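Rx protein (Solanum tuberosum, PDB 4M70) probably acts as an NB-LRR resistance protein that guards the plant against pathogens and triggers defence, this chain being its N-terminal coiled-coil domain. Local coordinates at residues A[10-15]-A[68-73]; A[18-23]-A[75-80]; A[29-34]-A[98-103]. One frame throughout, in Å; residues are numbered along the deposited sequence.

Interaction 1. Residues A[10-15]-A[68-73]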
loop_
_atom_site.group_PDB
_atom_site.type_symbol
_atom_site.label_atom_id
_atom_site.label_comp_id
_atom_site.label_asym_id
_atom_site.label_seq_id
_atom_site.Cartn_x
_atom_site.Cartn_y
_atom_site.Cartn_z
ATOM N N VAL A 10 0.509 4.889 9.402
ATOM C CA VAL A 10 0.530 3.455 9.116
ATOM C C VAL A 10 -0.595 2.737 9.856
ATOM O O VAL A 10 -1.244 1.846 9.305
ATOM C CB VAL A 10 1.907 2.816 9.457
ATOM C CG1 VAL A 10 1.842 1.293 9.380
ATOM C CG2 VAL A 10 2.983 3.345 8.521
ATOM N N THR A 11 -0.854 3.157 11.093
ATOM C CA THR A 11 -1.961 2.598 11.873
ATOM C C THR A 11 -3.298 2.842 11.176
ATOM O O THR A 11 -4.152 1.941 11.066
ATOM C CB THR A 11 -2.018 3.218 13.286
ATOM O OG1 THR A 11 -0.793 2.950 13.982
ATOM C CG2 THR A 11 -3.192 2.653 14.079
ATOM N N SER A 12 -3.460 4.064 10.685
ATOM C CA SER A 12 -4.675 4.430 9.980
ATOM C C SER A 12 -4.825 3.609 8.695
ATOM O O SER A 12 -5.927 3.172 8.355
ATOM C CB SER A 12 -4.676 5.931 9.690
ATOM O OG SER A 12 -5.900 6.331 9.104
ATOM N N LEU A 13 -3.712 3.380 8.000
ATOM C CA LEU A 13 -3.720 2.574 6.779
ATOM C C LEU A 13 -4.093 1.113 7.062
ATOM O O LEU A 13 -4.801 0.479 6.276
ATOM C CB LEU A 13 -2.362 2.656 6.066
ATOM C CG LEU A 13 -2.230 1.851 4.771
ATOM C CD1 LEU A 13 -3.387 2.165 3.820
ATOM C CD2 LEU A 13 -0.892 2.104 4.093
ATOM N N MET A 14 -3.595 0.586 8.177
ATOM C CA MET A 14 -3.920 -0.769 8.615
ATOM C C MET A 14 -5.430 -0.864 8.834
ATOM O O MET A 14 -6.100 -1.787 8.337
ATOM C CB MET A 14 -3.154 -1.104 9.904
ATOM C CG MET A 14 -1.668 -1.432 9.685
ATOM S SD MET A 14 -0.603 -1.163 11.130
ATOM C CE MET A 14 -1.243 -2.372 12.287
ATOM N N ARG A 15 -5.962 0.105 9.575
ATOM C CA ARG A 15 -7.397 0.157 9.851
ATOM C C ARG A 15 -8.227 0.253 8.559
ATOM O O ARG A 15 -9.273 -0.397 8.421
ATOM C CB ARG A 15 -7.693 1.329 10.792
ATOM C CG ARG A 15 -8.907 1.156 11.686
ATOM C CD ARG A 15 -8.826 2.105 12.874
ATOM N NE ARG A 15 -8.464 3.454 12.452
ATOM C CZ ARG A 15 -7.540 4.209 13.043
ATOM N NH1 ARG A 15 -6.875 3.757 14.098
ATOM N NH2 ARG A 15 -7.287 5.424 12.575
ATOM N N THR A 68 -2.386 8.950 1.182
ATOM C CA THR A 68 -2.776 8.845 -0.229
ATOM C C THR A 68 -3.320 7.448 -0.542
ATOM O O THR A 68 -4.391 7.280 -1.167
ATOM C CB THR A 68 -1.580 9.151 -1.157
ATOM O OG1 THR A 68 -1.054 10.451 -0.854
ATOM C CG2 THR A 68 -1.995 9.098 -2.621
ATOM N N THR A 69 -2.573 6.445 -0.093
ATOM C CA THR A 69 -2.968 5.057 -0.285
ATOM C C THR A 69 -4.327 4.811 0.357
ATOM O O THR A 69 -5.170 4.093 -0.190
ATOM C CB THR A 69 -1.937 4.098 0.321
ATOM O OG1 THR A 69 -0.639 4.377 -0.226
ATOM C CG2 THR A 69 -2.329 2.655 0.050
ATOM N N GLU A 70 -4.526 5.415 1.525
ATOM C CA GLU A 70 -5.795 5.309 2.236
ATOM C C GLU A 70 -6.934 5.791 1.370
ATOM O O GLU A 70 -7.957 5.109 1.229
ATOM C CB GLU A 70 -5.768 6.161 3.494
ATOM C CG GLU A 70 -5.668 5.397 4.773
ATOM C CD GLU A 70 -5.954 6.276 5.954
ATOM O OE1 GLU A 70 -5.960 7.512 5.781
ATOM O OE2 GLU A 70 -6.186 5.732 7.047
ATOM N N ASP A 71 -6.741 6.967 0.782
ATOM C CA ASP A 71 -7.764 7.549 -0.078
ATOM C C ASP A 71 -8.099 6.632 -1.252
ATOM O O ASP A 71 -9.278 6.403 -1.570
ATOM C CB ASP A 71 -7.316 8.919 -0.587
ATOM C CG ASP A 71 -7.264 9.963 0.514
ATOM O OD1 ASP A 71 -7.902 9.758 1.566
ATOM O OD2 ASP A 71 -6.567 10.980 0.327
ATOM N N MET A 72 -7.060 6.081 -1.875
ATOM C CA MET A 72 -7.248 5.185 -3.021
ATOM C C MET A 72 -7.965 3.873 -2.675
ATOM O O MET A 72 -8.847 3.418 -3.413
ATOM C CB MET A 72 -5.904 4.907 -3.695
ATOM C CG MET A 72 -5.367 6.101 -4.490
ATOM S SD MET A 72 -3.692 5.811 -5.107
ATOM C CE MET A 72 -3.442 7.249 -6.149
ATOM N N VAL A 73 -7.582 3.267 -1.556
ATOM C CA VAL A 73 -8.222 2.042 -1.097
ATOM C C VAL A 73 -9.694 2.296 -0.750
ATOM O O VAL A 73 -10.570 1.498 -1.098
ATOM C CB VAL A 73 -7.471 1.419 0.108
ATOM C CG1 VAL A 73 -8.294 0.310 0.751
ATOM C CG2 VAL A 73 -6.099 0.897 -0.326
#
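Ser-12 and Leu-13 of helix 4-24 meet Thr-69 and Glu-70 of helix 56-81, and the backbones come nearest where the CA atoms of Leu-13 and Glu-70 lie 5.7 Å apart. Ser-12 faces the carboxylate of Glu-70, but its hydroxyl and Glu-70 OE2 are modelled too close together, so their detailed pairing is doubtful. Ser-12 O also lies 2.9 Å from Glu-70 OE2; these are two acceptors, not a hydrogen bond. Thr-16 OG1, one turn further on, is within hydrogen-bonding reach of both Ser-12 O and Glu-70 OE2, and its one proton can serve them only in turn or shared. The Glu-70 chain reaches there from an uncommon chi1 of -107° and runs extended beyond CG. This is a side-by-side, parallel pairing within a four-helix bundle: the segment axes approach to 9.5 Å and diverge by just 13°. Leu-13 supplies the apolar half. With CG trans to the backbone N (chi1 180°), its CD1 extends across to Thr-69 CG2 at 3.9 Å, the two side chains meeting at a slant. Glu-70 CG passes alongside in the reverse direction, 4.1 Å from Leu-13 CD1 and 4.0 Å from Leu-13 CA, so the aliphatic part of the glutamate continues the apolar surface. Thr-69 turns its methyl here while its OG1 is bonded to Val-65 O in its own helix. Leu-13 also packs on Leu-35 of helix 29-42, and Thr-69 on Leu-100 and Ala-103 of helix 86-119.

Interaction 2. Residues A[18-23]-A[75-80]; sequences HQSMEL and SESRNV
Ser-20 OG donates a hydrogen bond to Ser-77 OG over 2.6 Å, and Ser-77 OG is in turn hydrogen-bonded to Val-73 O, one turn earlier in helix 56-81. The result is a two-bond chain from Ser-20 OG through Ser-77 OG to Val-73 O, which satisfies two hydroxyls in a buried setting. Ser-77 is placed for both roles by its first torsion (chi1 -62°), which sets OG opposite the carbonyl carbon and next to its own backbone N. The smallness of the two residues lets the backbones draw close, with the CA atoms of Ser-20 and Ser-77 5.9 Å apart.

Van der Waals contact is thinner and falls to Leu-23. One turn on from Ser-20, it reaches over the backbone of the partner helix, its CD2 3.7 Å from Ser-77 O. The same methyl is 4.4 Å from Ser-77 CB, at the exposed margin of the interface.

Within helix 56-81, Asn-79 ND2 donates to Glu-76 OE1 at 3.2 Å and 160°. Glu-76 OE1 lies close to the amide plane of Asn-79, whereas the amide approaches from above the carboxylate, 63° out of its plane.

Helix 4-24 and helix 56-81 are thus joined near their C-terminal ends, in the same helical bundle. Ile-96 of helix 86-119 packs on both serines, Leu-28 from the connection after helix 4-24 adds a further contact to Ser-20, and Phe-81 touches Leu-23.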
loop_
_atom_site.group_PDB
_atom_site.type_symbol
_atom_site.label_atom_id
_atom_site.label_comp_id
_atom_site.label_asym_id
_atom_site.label_seq_id
_atom_site.Cartn_x
_atom_site.Cartn_y
_atom_site.Cartn_z
ATOM N N HIS A 18 -8.285 -3.106 6.820
ATOM C CA HIS A 18 -9.287 -3.981 7.428
ATOM C C HIS A 18 -10.730 -3.600 7.061
ATOM O O HIS A 18 -11.567 -4.486 6.845
ATOM C CB HIS A 18 -9.100 -4.079 8.943
ATOM C CG HIS A 18 -8.229 -5.226 9.357
ATOM N ND1 HIS A 18 -7.946 -5.514 10.676
ATOM C CD2 HIS A 18 -7.573 -6.153 8.621
ATOM C CE1 HIS A 18 -7.159 -6.575 10.732
ATOM N NE2 HIS A 18 -6.915 -6.981 9.499
ATOM N N GLN A 19 -11.028 -2.300 6.995
ATOM C CA GLN A 19 -12.356 -1.858 6.557
ATOM C C GLN A 19 -12.653 -2.327 5.129
ATOM O O GLN A 19 -13.764 -2.798 4.823
ATOM C CB GLN A 19 -12.487 -0.337 6.666
ATOM C CG GLN A 19 -12.521 0.182 8.100
ATOM C CD GLN A 19 -12.512 1.700 8.177
ATOM O OE1 GLN A 19 -12.002 2.377 7.281
ATOM N NE2 GLN A 19 -13.085 2.242 9.244
ATOM N N SER A 20 -11.648 -2.203 4.263
ATOM C CA SER A 20 -11.768 -2.675 2.891
ATOM C C SER A 20 -11.981 -4.184 2.860
ATOM O O SER A 20 -12.746 -4.676 2.044
ATOM C CB SER A 20 -10.533 -2.298 2.070
ATOM O OG SER A 20 -10.661 -2.723 0.720
ATOM N N MET A 21 -11.301 -4.912 3.743
ATOM C CA MET A 21 -11.459 -6.367 3.813
ATOM C C MET A 21 -12.878 -6.739 4.206
ATOM O O MET A 21 -13.490 -7.624 3.608
ATOM C CB MET A 21 -10.467 -6.999 4.797
ATOM C CG MET A 21 -9.032 -7.050 4.303
ATOM S SD MET A 21 -7.842 -7.617 5.545
ATOM C CE MET A 21 -8.448 -9.275 5.889
ATOM N N GLU A 22 -13.396 -6.048 5.218
ATOM C CA GLU A 22 -14.758 -6.274 5.680
ATOM C C GLU A 22 -15.766 -6.017 4.571
ATOM O O GLU A 22 -16.736 -6.761 4.419
ATOM C CB GLU A 22 -15.074 -5.383 6.879
ATOM C CG GLU A 22 -14.336 -5.756 8.154
ATOM C CD GLU A 22 -14.740 -4.888 9.331
ATOM O OE1 GLU A 22 -15.779 -4.196 9.236
ATOM O OE2 GLU A 22 -14.013 -4.890 10.347
ATOM N N LEU A 23 -15.540 -4.962 3.793
ATOM C CA LEU A 23 -16.493 -4.624 2.740
ATOM C C LEU A 23 -16.382 -5.507 1.497
ATOM O O LEU A 23 -17.392 -5.936 0.935
ATOM C CB LEU A 23 -16.355 -3.159 2.331
ATOM C CG LEU A 23 -17.417 -2.783 1.301
ATOM C CD1 LEU A 23 -18.813 -2.968 1.903
ATOM C CD2 LEU A 23 -17.223 -1.368 0.773
ATOM N N SER A 75 -11.614 4.656 -2.000
ATOM C CA SER A 75 -12.309 4.930 -3.254
ATOM C C SER A 75 -12.604 3.661 -4.045
ATOM O O SER A 75 -13.735 3.433 -4.491
ATOM C CB SER A 75 -11.487 5.897 -4.108
ATOM O OG SER A 75 -12.196 6.281 -5.277
ATOM N N GLU A 76 -11.589 2.814 -4.186
ATOM C CA GLU A 76 -11.736 1.593 -4.960
ATOM C C GLU A 76 -12.634 0.572 -4.269
ATOM O O GLU A 76 -13.343 -0.185 -4.931
ATOM C CB GLU A 76 -10.362 1.009 -5.297
ATOM C CG GLU A 76 -9.532 1.925 -6.193
ATOM C CD GLU A 76 -10.119 2.099 -7.585
ATOM O OE1 GLU A 76 -10.997 1.305 -7.981
ATOM O OE2 GLU A 76 -9.692 3.035 -8.295
ATOM N N SER A 77 -12.618 0.565 -2.941
ATOM C CA SER A 77 -13.537 -0.275 -2.186
ATOM C C SER A 77 -14.969 0.196 -2.433
ATOM O O SER A 77 -15.894 -0.626 -2.564
ATOM C CB SER A 77 -13.195 -0.258 -0.697
ATOM O OG SER A 77 -11.898 -0.790 -0.471
ATOM N N ARG A 78 -15.157 1.517 -2.477
ATOM C CA ARG A 78 -16.457 2.056 -2.866
ATOM C C ARG A 78 -16.835 1.574 -4.267
ATOM O O ARG A 78 -17.995 1.241 -4.522
ATOM C CB ARG A 78 -16.478 3.587 -2.802
ATOM C CG ARG A 78 -16.578 4.161 -1.394
ATOM C CD ARG A 78 -16.930 5.647 -1.420
ATOM N NE ARG A 78 -15.870 6.476 -1.993
ATOM C CZ ARG A 78 -14.854 6.976 -1.293
ATOM N NH1 ARG A 78 -14.752 6.728 0.008
ATOM N NH2 ARG A 78 -13.937 7.721 -1.891
ATOM N N ASN A 79 -15.855 1.513 -5.165
ATOM C CA ASN A 79 -16.108 0.989 -6.507
ATOM C C ASN A 79 -16.499 -0.493 -6.502
ATOM O O ASN A 79 -17.295 -0.926 -7.336
ATOM C CB ASN A 79 -14.918 1.249 -7.437
ATOM C CG ASN A 79 -14.759 2.722 -7.785
ATOM O OD1 ASN A 79 -15.690 3.512 -7.635
ATOM N ND2 ASN A 79 -13.573 3.098 -8.253
ATOM N N VAL A 80 -15.956 -1.258 -5.555
ATOM C CA VAL A 80 -16.351 -2.657 -5.363
ATOM C C VAL A 80 -17.807 -2.736 -4.903
ATOM O O VAL A 80 -18.575 -3.576 -5.379
ATOM C CB VAL A 80 -15.444 -3.398 -4.340
ATOM C CG1 VAL A 80 -16.114 -4.678 -3.841
ATOM C CG2 VAL A 80 -14.085 -3.721 -4.944
#

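Interaction 3. Residues A[29-34]-A[98-103]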
loop_
_atom_site.group_PDB
_atom_site.type_symbol
_atom_site.label_atom_id
_atom_site.label_comp_id
_atom_site.label_asym_id
_atom_site.label_seq_id
_atom_site.Cartn_x
_atom_site.Cartn_y
_atom_site.Cartn_z
ATOM N N GLN A 29 -4.964 -9.292 4.194
ATOM C CA GLN A 29 -4.258 -9.545 5.452
ATOM C C GLN A 29 -2.720 -9.587 5.339
ATOM O O GLN A 29 -2.038 -9.151 6.263
ATOM C CB GLN A 29 -4.804 -10.788 6.167
ATOM C CG GLN A 29 -4.325 -10.939 7.615
ATOM C CD GLN A 29 -4.824 -9.832 8.537
ATOM O OE1 GLN A 29 -5.813 -9.157 8.248
ATOM N NE2 GLN A 29 -4.130 -9.642 9.656
ATOM N N PRO A 30 -2.167 -10.128 4.232
ATOM C CA PRO A 30 -0.703 -10.043 4.119
ATOM C C PRO A 30 -0.182 -8.606 4.120
ATOM O O PRO A 30 0.854 -8.331 4.742
ATOM C CB PRO A 30 -0.417 -10.704 2.762
ATOM C CG PRO A 30 -1.738 -10.754 2.049
ATOM C CD PRO A 30 -2.734 -10.942 3.141
ATOM N N PHE A 31 -0.896 -7.705 3.448
ATOM C CA PHE A 31 -0.532 -6.292 3.455
ATOM C C PHE A 31 -0.591 -5.748 4.873
ATOM O O PHE A 31 0.311 -5.037 5.314
ATOM C CB PHE A 31 -1.474 -5.472 2.571
ATOM C CG PHE A 31 -1.406 -5.810 1.109
ATOM C CD1 PHE A 31 -2.475 -6.423 0.478
ATOM C CD2 PHE A 31 -0.277 -5.506 0.366
ATOM C CE1 PHE A 31 -2.420 -6.724 -0.871
ATOM C CE2 PHE A 31 -0.213 -5.800 -0.982
ATOM C CZ PHE A 31 -1.287 -6.412 -1.602
ATOM N N TYR A 32 -1.660 -6.097 5.576
ATOM C CA TYR A 32 -1.868 -5.676 6.956
ATOM C C TYR A 32 -0.694 -6.122 7.836
ATOM O O TYR A 32 -0.153 -5.328 8.603
ATOM C CB TYR A 32 -3.191 -6.256 7.464
ATOM C CG TYR A 32 -3.616 -5.792 8.834
ATOM C CD1 TYR A 32 -3.293 -6.522 9.969
ATOM C CD2 TYR A 32 -4.368 -4.632 8.990
ATOM C CE1 TYR A 32 -3.693 -6.101 11.227
ATOM C CE2 TYR A 32 -4.771 -4.206 10.239
ATOM C CZ TYR A 32 -4.430 -4.942 11.354
ATOM O OH TYR A 32 -4.836 -4.519 12.602
ATOM N N GLU A 33 -0.302 -7.387 7.713
ATOM C CA GLU A 33 0.784 -7.945 8.519
ATOM C C GLU A 33 2.130 -7.304 8.197
ATOM O O GLU A 33 2.925 -7.013 9.099
ATOM C CB GLU A 33 0.881 -9.462 8.323
ATOM C CG GLU A 33 -0.295 -10.254 8.880
ATOM C CD GLU A 33 -0.354 -10.212 10.399
ATOM O OE1 GLU A 33 0.701 -9.983 11.031
ATOM O OE2 GLU A 33 -1.450 -10.425 10.962
ATOM N N LYS A 34 2.383 -7.078 6.912
ATOM C CA LYS A 34 3.620 -6.427 6.504
ATOM C C LYS A 34 3.684 -4.997 7.039
ATOM O O LYS A 34 4.735 -4.531 7.507
ATOM C CB LYS A 34 3.740 -6.432 4.980
ATOM C CG LYS A 34 5.064 -5.934 4.442
ATOM C CD LYS A 34 5.078 -5.959 2.915
ATOM C CE LYS A 34 4.872 -7.366 2.360
ATOM N NZ LYS A 34 4.863 -7.386 0.863
ATOM N N PHE A 98 -2.960 -3.542 -6.378
ATOM C CA PHE A 98 -1.863 -2.822 -7.007
ATOM C C PHE A 98 -1.416 -1.633 -6.172
ATOM O O PHE A 98 -0.209 -1.428 -5.950
ATOM C CB PHE A 98 -2.268 -2.369 -8.409
ATOM C CG PHE A 98 -1.190 -1.632 -9.148
ATOM C CD1 PHE A 98 -1.163 -0.246 -9.158
ATOM C CD2 PHE A 98 -0.199 -2.323 -9.830
ATOM C CE1 PHE A 98 -0.172 0.440 -9.838
ATOM C CE2 PHE A 98 0.790 -1.644 -10.518
ATOM C CZ PHE A 98 0.809 -0.263 -10.516
ATOM N N VAL A 99 -2.385 -0.846 -5.706
ATOM C CA VAL A 99 -2.038 0.317 -4.902
ATOM C C VAL A 99 -1.393 -0.100 -3.580
ATOM O O VAL A 99 -0.411 0.514 -3.147
ATOM C CB VAL A 99 -3.241 1.278 -4.677
ATOM C CG1 VAL A 99 -4.293 0.651 -3.783
ATOM C CG2 VAL A 99 -2.768 2.590 -4.090
ATOM N N LEU A 100 -1.901 -1.167 -2.967
ATOM C CA LEU A 100 -1.326 -1.609 -1.702
ATOM C C LEU A 100 0.097 -2.141 -1.844
ATOM O O LEU A 100 0.943 -1.888 -0.985
ATOM C CB LEU A 100 -2.227 -2.637 -1.019
ATOM C CG LEU A 100 -3.450 -2.021 -0.342
ATOM C CD1 LEU A 100 -4.348 -3.087 0.267
ATOM C CD2 LEU A 100 -2.979 -1.031 0.709
ATOM N N GLU A 101 0.369 -2.867 -2.923
ATOM C CA GLU A 101 1.739 -3.313 -3.186
ATOM C C GLU A 101 2.688 -2.135 -3.484
ATOM O O GLU A 101 3.825 -2.119 -2.993
ATOM C CB GLU A 101 1.771 -4.378 -4.281
ATOM C CG GLU A 101 3.156 -4.979 -4.497
ATOM C CD GLU A 101 3.706 -5.757 -3.318
ATOM O OE1 GLU A 101 2.932 -6.159 -2.426
ATOM O OE2 GLU A 101 4.942 -5.933 -3.279
ATOM N N GLN A 102 2.245 -1.174 -4.299
ATOM C CA GLN A 102 3.071 0.011 -4.568
ATOM C C GLN A 102 3.412 0.745 -3.266
ATOM O O GLN A 102 4.575 1.114 -3.001
ATOM C CB GLN A 102 2.365 0.970 -5.528
ATOM C CG GLN A 102 2.165 0.453 -6.940
ATOM C CD GLN A 102 3.309 0.816 -7.870
ATOM O OE1 GLN A 102 4.260 0.050 -8.038
ATOM N NE2 GLN A 102 3.227 1.997 -8.471
ATOM N N ALA A 103 2.378 0.937 -2.454
ATOM C CA ALA A 103 2.500 1.624 -1.176
ATOM C C ALA A 103 3.464 0.887 -0.260
ATOM O O ALA A 103 4.333 1.501 0.359
ATOM C CB ALA A 103 1.140 1.745 -0.517
#
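Leu-100 lies over the ring of Phe-31 in a CH-pi contact: its CB stands 3.7 Å from the ring centroid and only 9° off the ring normal, almost exactly above the centre. Leu-100 CD1 extends the same covering toward one side, 3.8 Å from Phe-31 CD1. The ring therefore rests flat on the start of the leucine side chain, with one methyl, CD1, toward its inner end, by CG and CD1 of the ring. At the ring edge, near its plane, Glu-101 OE1 comes to 3.5 Å from Phe-31 CE2, where the slightly positive ring hydrogens could favour a carboxylate oxygen; the carboxylate plane is turned 52° from that of the ring. Glu-101 N lies close by as well, 3.6 Å from Phe-31 CE2.

Phe-31 CG stands anti to the carbonyl carbon, beside its backbone N, which swings the ring toward helix 86-119. Glu-101 reaches the ring through a bend at chi2, which folds the carboxylate back toward the partner helix. Lys-34, one turn beyond Phe-31, crosses the glutamate at about a right angle, its NZ 4.0 Å from Glu-101 OE1. That is too long for a salt bridge, yet the opposite charges may still attract weakly. On the same helix, Gln-29 NE2 donates to Glu-33 OE2 at 3.1 Å.

The contact joins the beginning of helix 29-42 to the middle of helix 86-119; the two segments run parallel in sense, 19° apart, with axes approaching to 10.7 Å. Ile-17 of helix 4-24 packs on both Phe-31 and Leu-100, Val-73 of helix 56-81 packs on Leu-100, and Phe-97 and Leu-104 meet Phe-31 from helix 86-119 itself.

From the N terminus, helix 4-24 contributes first residues 10-15 and then 18-23, and the chain turns back into helix 29-42, which contributes 29-34. Helix 56-81 returns to close interactions 1 and 2 at 68-73 and 75-80, and helix 86-119 closes interaction 3 at 98-103. The three loops all cross and none nests, because the second segments follow in the same order as the first ones. Interactions 1 and 2 are successive sections of one parallel helix pair, touching where Val-73 CG1 packs on Ser-20 CB; interaction 3 ties the other parallel pair. The pairs meet through Met-72 against Val-99, and through His-18, which packs on Tyr-32 and probably hydrogen-bonds Gln-29, completing the bundle.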